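PDB 2V57: TetR family transcriptional repressor LfrR from Mycobacterium smegmatis, which represses transcription of the lfrRA operon by binding directly to the lfrR-lfrA promoter region. Local coordinates for residues B[14-19]-B[51-56]; B[22-27]-B[61-66]; B[102-107]-B[159-164]. All coordinates share one frame; numbering follows the deposited sequence.

Contact 1 (B[14-19]-B[51-56]). With SO4 (sulfate ion), chain G.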
loop_
_atom_site.group_PDB
_atom_site.type_symbol
_atom_site.label_atom_id
_atom_site.label_comp_id
_atom_site.label_asym_id
_atom_site.label_seq_id
_atom_site.Cartn_x
_atom_site.Cartn_y
_atom_site.Cartn_z
ATOM N N ARG B 14 -25.268 -10.304 -15.179
ATOM C CA ARG B 14 -24.187 -10.373 -16.159
ATOM C C ARG B 14 -23.594 -8.995 -16.456
ATOM O O ARG B 14 -22.381 -8.833 -16.521
ATOM C CB ARG B 14 -24.661 -11.061 -17.449
ATOM C CG ARG B 14 -24.375 -12.556 -17.474
ATOM C CD ARG B 14 -24.922 -13.254 -18.725
ATOM N NE ARG B 14 -26.283 -13.747 -18.533
ATOM C CZ ARG B 14 -27.357 -13.233 -19.126
ATOM N NH1 ARG B 14 -27.232 -12.215 -19.966
ATOM N NH2 ARG B 14 -28.556 -13.746 -18.889
ATOM N N THR B 15 -24.453 -7.998 -16.618
ATOM C CA THR B 15 -23.989 -6.631 -16.841
ATOM C C THR B 15 -23.142 -6.106 -15.690
ATOM O O THR B 15 -22.102 -5.484 -15.912
ATOM C CB THR B 15 -25.177 -5.688 -17.095
ATOM O OG1 THR B 15 -25.825 -6.096 -18.299
ATOM C CG2 THR B 15 -24.713 -4.246 -17.250
ATOM N N ARG B 16 -23.586 -6.353 -14.459
ATOM C CA ARG B 16 -22.826 -5.949 -13.285
ATOM C C ARG B 16 -21.436 -6.594 -13.267
ATOM O O ARG B 16 -20.433 -5.916 -12.998
ATOM C CB ARG B 16 -23.595 -6.309 -12.006
ATOM C CG ARG B 16 -22.993 -5.743 -10.747
ATOM C CD ARG B 16 -23.808 -6.186 -9.541
ATOM N NE ARG B 16 -23.459 -7.565 -9.238
ATOM C CZ ARG B 16 -22.469 -7.894 -8.426
ATOM N NH1 ARG B 16 -21.785 -6.934 -7.825
ATOM N NH2 ARG B 16 -22.178 -9.166 -8.212
ATOM N N ARG B 17 -21.384 -7.893 -13.554
ATOM C CA ARG B 17 -20.118 -8.621 -13.580
ATOM C C ARG B 17 -19.199 -8.098 -14.685
ATOM O O ARG B 17 -17.996 -7.969 -14.490
ATOM C CB ARG B 17 -20.342 -10.124 -13.730
ATOM N N ALA B 18 -19.778 -7.783 -15.838
ATOM C CA ALA B 18 -19.008 -7.191 -16.938
ATOM C C ALA B 18 -18.366 -5.849 -16.573
ATOM O O ALA B 18 -17.188 -5.607 -16.888
ATOM C CB ALA B 18 -19.879 -7.053 -18.197
ATOM N N ILE B 19 -19.131 -4.973 -15.926
ATOM C CA ILE B 19 -18.627 -3.664 -15.493
ATOM C C ILE B 19 -17.508 -3.814 -14.461
ATOM O O ILE B 19 -16.437 -3.185 -14.571
ATOM C CB ILE B 19 -19.772 -2.786 -14.921
ATOM C CG1 ILE B 19 -20.823 -2.503 -16.012
ATOM C CG2 ILE B 19 -19.224 -1.484 -14.327
ATOM C CD1 ILE B 19 -22.183 -2.022 -15.453
ATOM N N ARG B 51 -26.914 3.486 -14.475
ATOM C CA ARG B 51 -28.020 2.775 -13.826
ATOM C C ARG B 51 -27.511 1.725 -12.848
ATOM O O ARG B 51 -28.274 1.198 -12.028
ATOM C CB ARG B 51 -28.926 2.104 -14.864
ATOM C CG ARG B 51 -29.747 3.074 -15.693
ATOM C CD ARG B 51 -30.667 2.339 -16.659
ATOM N NE ARG B 51 -29.934 1.407 -17.511
ATOM C CZ ARG B 51 -30.399 0.919 -18.658
ATOM N NH1 ARG B 51 -31.602 1.277 -19.092
ATOM N NH2 ARG B 51 -29.662 0.077 -19.372
ATOM N N TYR B 52 -26.229 1.395 -12.953
ATOM C CA TYR B 52 -25.599 0.474 -12.006
ATOM C C TYR B 52 -24.783 1.224 -10.946
ATOM O O TYR B 52 -24.867 0.929 -9.744
ATOM C CB TYR B 52 -24.717 -0.537 -12.743
ATOM C CG TYR B 52 -25.511 -1.561 -13.519
ATOM C CD1 TYR B 52 -25.518 -2.902 -13.147
ATOM C CD2 TYR B 52 -26.269 -1.180 -14.618
ATOM C CE1 TYR B 52 -26.251 -3.838 -13.867
ATOM C CE2 TYR B 52 -27.014 -2.100 -15.320
ATOM C CZ TYR B 52 -27.003 -3.424 -14.946
ATOM O OH TYR B 52 -27.744 -4.328 -15.677
ATOM N N TYR B 53 -23.991 2.191 -11.405
ATOM C CA TYR B 53 -23.180 3.015 -10.520
ATOM C C TYR B 53 -23.341 4.481 -10.937
ATOM O O TYR B 53 -22.793 4.896 -11.951
ATOM C CB TYR B 53 -21.721 2.560 -10.585
ATOM C CG TYR B 53 -21.598 1.067 -10.365
ATOM C CD1 TYR B 53 -21.637 0.549 -9.082
ATOM C CD2 TYR B 53 -21.480 0.172 -11.444
ATOM C CE1 TYR B 53 -21.567 -0.804 -8.852
ATOM C CE2 TYR B 53 -21.388 -1.206 -11.219
ATOM C CZ TYR B 53 -21.430 -1.679 -9.909
ATOM O OH TYR B 53 -21.352 -3.027 -9.619
ATOM N N PRO B 54 -24.128 5.262 -10.166
ATOM C CA PRO B 54 -24.472 6.632 -10.579
ATOM C C PRO B 54 -23.249 7.541 -10.661
ATOM O O PRO B 54 -23.221 8.455 -11.472
ATOM C CB PRO B 54 -25.421 7.119 -9.471
ATOM C CG PRO B 54 -25.971 5.876 -8.862
ATOM C CD PRO B 54 -24.860 4.846 -8.958
ATOM N N GLU B 55 -22.266 7.294 -9.806
ATOM C CA GLU B 55 -21.038 8.069 -9.789
ATOM C C GLU B 55 -19.845 7.128 -9.744
ATOM O O GLU B 55 -19.954 5.983 -9.297
ATOM C CB GLU B 55 -21.016 9.023 -8.594
ATOM C CG GLU B 55 -22.009 10.176 -8.748
ATOM C CD GLU B 55 -21.867 11.234 -7.669
ATOM O OE1 GLU B 55 -21.942 12.436 -8.006
ATOM O OE2 GLU B 55 -21.684 10.864 -6.487
ATOM N N ARG B 56 -18.704 7.615 -10.209
ATOM C CA ARG B 56 -17.491 6.823 -10.248
ATOM C C ARG B 56 -17.160 6.235 -8.880
ATOM O O ARG B 56 -16.764 5.065 -8.762
ATOM C CB ARG B 56 -16.334 7.706 -10.715
ATOM C CG ARG B 56 -15.072 6.965 -11.025
ATOM C CD ARG B 56 -14.104 7.901 -11.745
ATOM N NE ARG B 56 -12.873 7.237 -12.139
ATOM C CZ ARG B 56 -11.846 7.033 -11.320
ATOM N NH1 ARG B 56 -11.914 7.444 -10.063
ATOM N NH2 ARG B 56 -10.750 6.429 -11.760
HETATM S S SO4 G . -22.610 -3.707 -6.118
HETATM O O1 SO4 G . -21.733 -3.806 -4.967
HETATM O O2 SO4 G . -21.956 -4.171 -7.328
HETATM O O3 SO4 G . -23.828 -4.508 -5.920
HETATM O O4 SO4 G . -22.963 -2.293 -6.266
#

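Contact 2 (B[22-27]-B[61-66]). With SO4 (sulfate ion), chain G.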
loop_
_atom_site.group_PDB
_atom_site.type_symbol
_atom_site.label_atom_id
_atom_site.label_comp_id
_atom_site.label_asym_id
_atom_site.label_seq_id
_atom_site.Cartn_x
_atom_site.Cartn_y
_atom_site.Cartn_z
ATOM N N ALA B 22 -14.414 -5.271 -16.085
ATOM C CA ALA B 22 -13.759 -4.227 -16.862
ATOM C C ALA B 22 -13.028 -3.227 -15.959
ATOM O O ALA B 22 -11.936 -2.751 -16.299
ATOM C CB ALA B 22 -14.762 -3.499 -17.767
ATOM N N ALA B 23 -13.629 -2.908 -14.824
ATOM C CA ALA B 23 -13.013 -1.992 -13.881
ATOM C C ALA B 23 -11.720 -2.593 -13.333
ATOM O O ALA B 23 -10.709 -1.904 -13.208
ATOM C CB ALA B 23 -13.994 -1.641 -12.749
ATOM N N MET B 24 -11.757 -3.880 -13.005
ATOM C CA MET B 24 -10.570 -4.553 -12.472
ATOM C C MET B 24 -9.389 -4.497 -13.447
ATOM O O MET B 24 -8.230 -4.349 -13.034
ATOM C CB MET B 24 -10.885 -6.015 -12.134
ATOM C CG MET B 24 -11.583 -6.216 -10.824
ATOM S SD MET B 24 -11.798 -7.963 -10.474
ATOM C CE MET B 24 -10.098 -8.520 -10.544
ATOM N N LEU B 25 -9.673 -4.617 -14.744
ATOM C CA LEU B 25 -8.602 -4.564 -15.741
ATOM C C LEU B 25 -8.142 -3.137 -16.024
ATOM O O LEU B 25 -6.939 -2.837 -16.073
ATOM C CB LEU B 25 -9.074 -5.235 -17.042
ATOM C CG LEU B 25 -8.114 -5.202 -18.227
ATOM C CD1 LEU B 25 -6.877 -6.055 -17.945
ATOM C CD2 LEU B 25 -8.839 -5.675 -19.490
ATOM N N VAL B 26 -9.104 -2.242 -16.210
ATOM C CA VAL B 26 -8.794 -0.883 -16.649
ATOM C C VAL B 26 -8.109 -0.066 -15.544
ATOM O O VAL B 26 -7.100 0.597 -15.783
ATOM C CB VAL B 26 -10.063 -0.160 -17.121
ATOM C CG1 VAL B 26 -9.792 1.335 -17.334
ATOM C CG2 VAL B 26 -10.587 -0.825 -18.413
ATOM N N LEU B 27 -8.645 -0.130 -14.337
ATOM C CA LEU B 27 -8.094 0.688 -13.260
ATOM C C LEU B 27 -6.732 0.196 -12.800
ATOM O O LEU B 27 -5.962 0.960 -12.232
ATOM C CB LEU B 27 -9.068 0.760 -12.073
ATOM C CG LEU B 27 -10.387 1.460 -12.387
ATOM C CD1 LEU B 27 -11.389 1.189 -11.274
ATOM C CD2 LEU B 27 -10.157 2.961 -12.578
ATOM N N ARG B 61 -16.208 1.734 -4.743
ATOM C CA ARG B 61 -16.596 0.997 -3.551
ATOM C C ARG B 61 -17.101 -0.421 -3.890
ATOM O O ARG B 61 -16.698 -1.418 -3.260
ATOM C CB ARG B 61 -17.604 1.818 -2.739
ATOM C CG ARG B 61 -17.032 3.200 -2.322
ATOM C CD ARG B 61 -18.146 4.237 -2.140
ATOM N NE ARG B 61 -17.604 5.595 -2.111
ATOM C CZ ARG B 61 -17.614 6.367 -1.031
ATOM N NH1 ARG B 61 -18.164 5.912 0.077
ATOM N NH2 ARG B 61 -17.095 7.589 -1.063
ATOM N N ALA B 62 -17.943 -0.530 -4.913
ATOM C CA ALA B 62 -18.359 -1.850 -5.418
ATOM C C ALA B 62 -17.190 -2.759 -5.857
ATOM O O ALA B 62 -17.188 -3.963 -5.574
ATOM C CB ALA B 62 -19.352 -1.694 -6.568
ATOM N N LEU B 63 -16.201 -2.187 -6.539
ATOM C CA LEU B 63 -15.063 -2.970 -7.013
ATOM C C LEU B 63 -14.294 -3.494 -5.803
ATOM O O LEU B 63 -13.889 -4.661 -5.757
ATOM C CB LEU B 63 -14.141 -2.093 -7.871
ATOM C CG LEU B 63 -12.802 -2.667 -8.360
ATOM C CD1 LEU B 63 -13.038 -3.759 -9.354
ATOM C CD2 LEU B 63 -11.923 -1.574 -8.986
ATOM N N ALA B 64 -14.102 -2.616 -4.820
ATOM C CA ALA B 64 -13.368 -2.974 -3.606
ATOM C C ALA B 64 -14.085 -4.097 -2.847
ATOM O O ALA B 64 -13.459 -5.083 -2.437
ATOM C CB ALA B 64 -13.136 -1.725 -2.717
ATOM N N ARG B 65 -15.394 -3.963 -2.650
ATOM C CA ARG B 65 -16.180 -5.088 -2.154
ATOM C C ARG B 65 -15.929 -6.386 -2.975
ATOM O O ARG B 65 -15.621 -7.444 -2.419
ATOM C CB ARG B 65 -17.684 -4.742 -2.101
ATOM C CG ARG B 65 -18.087 -3.739 -0.996
ATOM C CD ARG B 65 -19.614 -3.721 -0.824
ATOM N NE ARG B 65 -20.336 -3.195 -1.994
ATOM C CZ ARG B 65 -20.497 -1.890 -2.244
ATOM N NH1 ARG B 65 -21.195 -1.487 -3.296
ATOM N NH2 ARG B 65 -19.968 -0.978 -1.436
ATOM N N HIS B 66 -16.039 -6.294 -4.294
ATOM C CA HIS B 66 -15.889 -7.462 -5.159
ATOM C C HIS B 66 -14.516 -8.127 -5.002
ATOM O O HIS B 66 -14.439 -9.355 -4.854
ATOM C CB HIS B 66 -16.160 -7.093 -6.628
ATOM C CG HIS B 66 -16.030 -8.252 -7.584
ATOM N ND1 HIS B 66 -16.856 -9.354 -7.542
ATOM C CD2 HIS B 66 -15.180 -8.459 -8.617
ATOM C CE1 HIS B 66 -16.509 -10.197 -8.502
ATOM N NE2 HIS B 66 -15.496 -9.677 -9.167
HETATM S S SO4 G . -22.610 -3.707 -6.118
HETATM O O1 SO4 G . -21.733 -3.806 -4.967
HETATM O O2 SO4 G . -21.956 -4.171 -7.328
HETATM O O3 SO4 G . -23.828 -4.508 -5.920
HETATM O O4 SO4 G . -22.963 -2.293 -6.266
#

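Contact 3 (B[102-107]-B[159-164])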
loop_
_atom_site.group_PDB
_atom_site.type_symbol
_atom_site.label_atom_id
_atom_site.label_comp_id
_atom_site.label_asym_id
_atom_site.label_seq_id
_atom_site.Cartn_x
_atom_site.Cartn_y
_atom_site.Cartn_z
ATOM N N ILE B 102 -4.929 -5.171 -9.203
ATOM C CA ILE B 102 -6.052 -4.327 -8.768
ATOM C C ILE B 102 -6.065 -4.215 -7.239
ATOM O O ILE B 102 -6.579 -3.249 -6.655
ATOM C CB ILE B 102 -7.427 -4.823 -9.303
ATOM C CG1 ILE B 102 -8.491 -3.720 -9.157
ATOM C CG2 ILE B 102 -7.860 -6.117 -8.609
ATOM C CD1 ILE B 102 -8.217 -2.502 -10.055
ATOM N N VAL B 103 -5.471 -5.198 -6.574
ATOM C CA VAL B 103 -5.372 -5.147 -5.114
ATOM C C VAL B 103 -4.618 -3.902 -4.622
ATOM O O VAL B 103 -4.932 -3.374 -3.561
ATOM C CB VAL B 103 -4.766 -6.452 -4.528
ATOM C CG1 VAL B 103 -4.623 -6.353 -3.009
ATOM C CG2 VAL B 103 -5.626 -7.656 -4.943
ATOM N N LEU B 104 -3.652 -3.418 -5.403
ATOM C CA LEU B 104 -2.950 -2.182 -5.066
ATOM C C LEU B 104 -3.893 -0.996 -5.124
ATOM O O LEU B 104 -3.733 -0.001 -4.400
ATOM C CB LEU B 104 -1.802 -1.930 -6.046
ATOM C CG LEU B 104 -0.649 -2.937 -6.056
ATOM C CD1 LEU B 104 0.150 -2.779 -7.340
ATOM C CD2 LEU B 104 0.243 -2.745 -4.831
ATOM N N PHE B 105 -4.866 -1.081 -6.018
ATOM C CA PHE B 105 -5.816 0.015 -6.163
ATOM C C PHE B 105 -6.797 0.013 -4.985
ATOM O O PHE B 105 -7.090 1.073 -4.422
ATOM C CB PHE B 105 -6.533 -0.071 -7.525
ATOM C CG PHE B 105 -7.457 1.100 -7.834
ATOM C CD1 PHE B 105 -7.016 2.177 -8.576
ATOM C CD2 PHE B 105 -8.788 1.078 -7.431
ATOM C CE1 PHE B 105 -7.868 3.239 -8.891
ATOM C CE2 PHE B 105 -9.643 2.138 -7.739
ATOM C CZ PHE B 105 -9.176 3.221 -8.469
ATOM N N VAL B 106 -7.282 -1.166 -4.581
ATOM C CA VAL B 106 -8.353 -1.202 -3.579
ATOM C C VAL B 106 -7.920 -1.370 -2.116
ATOM O O VAL B 106 -8.708 -1.125 -1.212
ATOM C CB VAL B 106 -9.443 -2.259 -3.908
ATOM C CG1 VAL B 106 -9.987 -2.034 -5.327
ATOM C CG2 VAL B 106 -8.897 -3.684 -3.732
ATOM N N TYR B 107 -6.673 -1.764 -1.881
ATOM C CA TYR B 107 -6.227 -2.072 -0.517
ATOM C C TYR B 107 -6.522 -0.982 0.521
ATOM O O TYR B 107 -7.109 -1.263 1.562
ATOM C CB TYR B 107 -4.735 -2.426 -0.498
ATOM C CG TYR B 107 -4.250 -2.845 0.875
ATOM C CD1 TYR B 107 -4.557 -4.105 1.394
ATOM C CD2 TYR B 107 -3.493 -1.987 1.651
ATOM C CE1 TYR B 107 -4.127 -4.486 2.656
ATOM C CE2 TYR B 107 -3.048 -2.364 2.912
ATOM C CZ TYR B 107 -3.367 -3.614 3.409
ATOM O OH TYR B 107 -2.920 -3.985 4.669
ATOM N N GLY B 159 4.757 -8.047 -4.134
ATOM C CA GLY B 159 4.580 -9.059 -5.156
ATOM C C GLY B 159 3.863 -8.530 -6.387
ATOM O O GLY B 159 4.316 -8.766 -7.497
ATOM N N TYR B 160 2.739 -7.830 -6.208
ATOM C CA TYR B 160 2.048 -7.272 -7.380
ATOM C C TYR B 160 2.931 -6.286 -8.136
ATOM O O TYR B 160 2.885 -6.213 -9.367
ATOM C CB TYR B 160 0.733 -6.582 -7.017
ATOM C CG TYR B 160 -0.226 -7.440 -6.235
ATOM C CD1 TYR B 160 -0.749 -8.612 -6.775
ATOM C CD2 TYR B 160 -0.623 -7.067 -4.960
ATOM C CE1 TYR B 160 -1.627 -9.388 -6.054
ATOM C CE2 TYR B 160 -1.491 -7.839 -4.229
ATOM C CZ TYR B 160 -1.987 -9.005 -4.777
ATOM O OH TYR B 160 -2.860 -9.771 -4.045
ATOM N N GLU B 161 3.713 -5.504 -7.398
ATOM C CA GLU B 161 4.599 -4.520 -8.013
ATOM C C GLU B 161 5.680 -5.214 -8.816
ATOM O O GLU B 161 5.975 -4.821 -9.948
ATOM C CB GLU B 161 5.251 -3.625 -6.957
ATOM C CG GLU B 161 4.286 -2.967 -5.995
ATOM C CD GLU B 161 3.828 -1.611 -6.459
ATOM O OE1 GLU B 161 3.581 -1.451 -7.674
ATOM O OE2 GLU B 161 3.720 -0.701 -5.603
ATOM N N ALA B 162 6.288 -6.238 -8.222
ATOM C CA ALA B 162 7.337 -6.992 -8.894
ATOM C C ALA B 162 6.799 -7.610 -10.183
ATOM O O ALA B 162 7.510 -7.703 -11.188
ATOM C CB ALA B 162 7.891 -8.074 -7.977
ATOM N N ALA B 163 5.534 -8.006 -10.142
ATOM C CA ALA B 163 4.873 -8.645 -11.279
ATOM C C ALA B 163 4.625 -7.665 -12.421
ATOM O O ALA B 163 4.722 -8.032 -13.584
ATOM C CB ALA B 163 3.587 -9.267 -10.848
ATOM N N LYS B 164 4.277 -6.427 -12.090
ATOM C CA LYS B 164 4.177 -5.392 -13.111
ATOM C C LYS B 164 5.561 -5.127 -13.712
ATOM O O LYS B 164 5.677 -4.715 -14.868
ATOM C CB LYS B 164 3.578 -4.101 -12.538
ATOM C CG LYS B 164 2.217 -4.273 -11.887
ATOM C CD LYS B 164 1.683 -2.961 -11.310
ATOM C CE LYS B 164 0.715 -2.284 -12.273
ATOM N NZ LYS B 164 -0.128 -1.256 -11.597
#

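Contact 1 (B[14-19]-B[51-56])
Thr-15 and Ile-19, one turn apart on helix 11-27, lay their methyl groups on the same face of the Tyr-52 ring. Thr-15 CG2 stands 3.8 Å from the ring centroid of Tyr-52, 30° off its normal, and Ile-19 CD1 lies over the same face nearer the CB end of the ring, 3.9 Å from Tyr-52 CG. Both are CH-pi contacts. The threonine side chain crosses the tyrosine at about a right angle; with CG2 anti to the backbone N (chi1 -64° for OG1), its methyl is the branch that meets the ring, while OG1 sits beside that N and hydrogen-bonds to Ala-11 O. Next along, Tyr-53 slides past Ile-19 in the opposite direction, its CE2 3.8 Å from Ile-19 CG2. Arg-16 approaches the phenol end of Tyr-53, its CG 3.4 Å from Tyr-53 OH, and then bends at chi3 (78°). The two polar ends converge on one sulfate oxygen: Tyr-53 OH donates to O2 over 2.6 Å, and Arg-16 NH1 donates to the same O2 over 2.8 Å, from the guanidinium edge. Arg-65 NH1 is a further donor to this ion, which probably came from the crystallisation liquor. Helix 11-27 thus packs against the C-terminal end of helix 46-52 and the residue after it, closing the three-helix DNA-binding domain that carries the helix-turn-helix of TetR-family repressors.

Contact 2 (B[22-27]-B[61-66])
The His-66 ring receives Met-24 at its edge: SD lies 4.9 Å from the ring centroid of His-66, 81° off the normal and so close to the ring plane, in a Met-aromatic contact whose nearest ring atom is CD2. In the TetR fold this is where the first helix of the DNA-binding domain, 11-27, meets helix 56-77, the long helix that runs on from that domain into the rest of the subunit. The other flat group, the guanidinium of Arg-65, has Arg-61 O and Ala-62 CA of its own helix over one face, both offset toward the rim, while the sulfate lies at its edge. There Arg-65 NH1 gives a hydrogen bond of 2.9 Å to sulfate O1, and NE adds a weak one to the same oxygen. The short helical segments cross steeply, at -101°, with their axes 10.6 Å apart. Leu-63 is the residue of helix 56-77 that reaches furthest into this contact. Its CG is anti to the backbone N (chi1 174°), and its two methyls part company beyond it: CD2 meets Leu-27 CD1 at 3.6 Å, the two leucines sliding past each other in opposite directions, whereas CD1 faces Ala-23 CB and Met-24. Ile-102 of helix 102-106 also touches Met-24, Leu-27 and Leu-63, extending this apolar cluster. The closest approach, Leu-63 CD1 to Met-24 CG, is modelled at 3.2 Å, doubtfully short for two carbons.

Contact 3 (B[102-107]-B[159-164])
Tyr-160 and Leu-104 meet with each CG anti to its own carbonyl carbon (chi1 -54° and -64°), and the leucine's extended chi2 of 163° carries CD1 onward past the tyrosine's CB, 3.9 Å from it. The two side chains slide by in opposite directions. Further out on the tyrosine, Val-103 comes obliquely to the ring: its CB lies 3.6 Å from Tyr-160 CE2, and its CG2 lies 3.6 Å from Tyr-160 OH. That hydroxyl has its polar partner elsewhere, in Gln-96 O. Glu-161 bends at chi2, which turns its CD toward Leu-104; the two side chains cross at a slant, with Glu-161 OE1 3.7 Å from Leu-104 CD1. The aliphatic part of Lys-164 adds a looser touch at Leu-104 CD1, while its NZ hydrogen-bonds to Ala-28 O just beyond helix 11-27. No hydrogen bond joins the two segments, whose helix axes approach to 10.2 Å. Around this apolar contact, Trp-153 of helix 147-164 touches both Val-103 and Tyr-160, and Tyr-107 OH is hydrogen-bonded to Glu-161 OE2 of the second subunit. Short helix 102-106 is thereby held between helix 147-164, helix 56-77 and the end of helix 11-27.

How the contacts relate
From the N terminus, helix 11-27 supplies the first segment of two closures: 14-19 waits for 51-56 in contact 1, and 22-27 for 61-66 in contact 2. Their segments alternate along the chain, so the two loops cross, each spanning helices 35-42 and 46-52 wholly or in large part. Their centres are about 10 Å apart; Tyr-53 packs on Ala-62, and one sulfate touches both. Contact 3 opens only after both have closed, its loop of 51 residues ending on helix 147-164. Ile-102 and Val-106 pack against contact 2, so helix 102-106 lies between the DNA-binding domain and helix 147-164 of the all-helical remainder of the subunit.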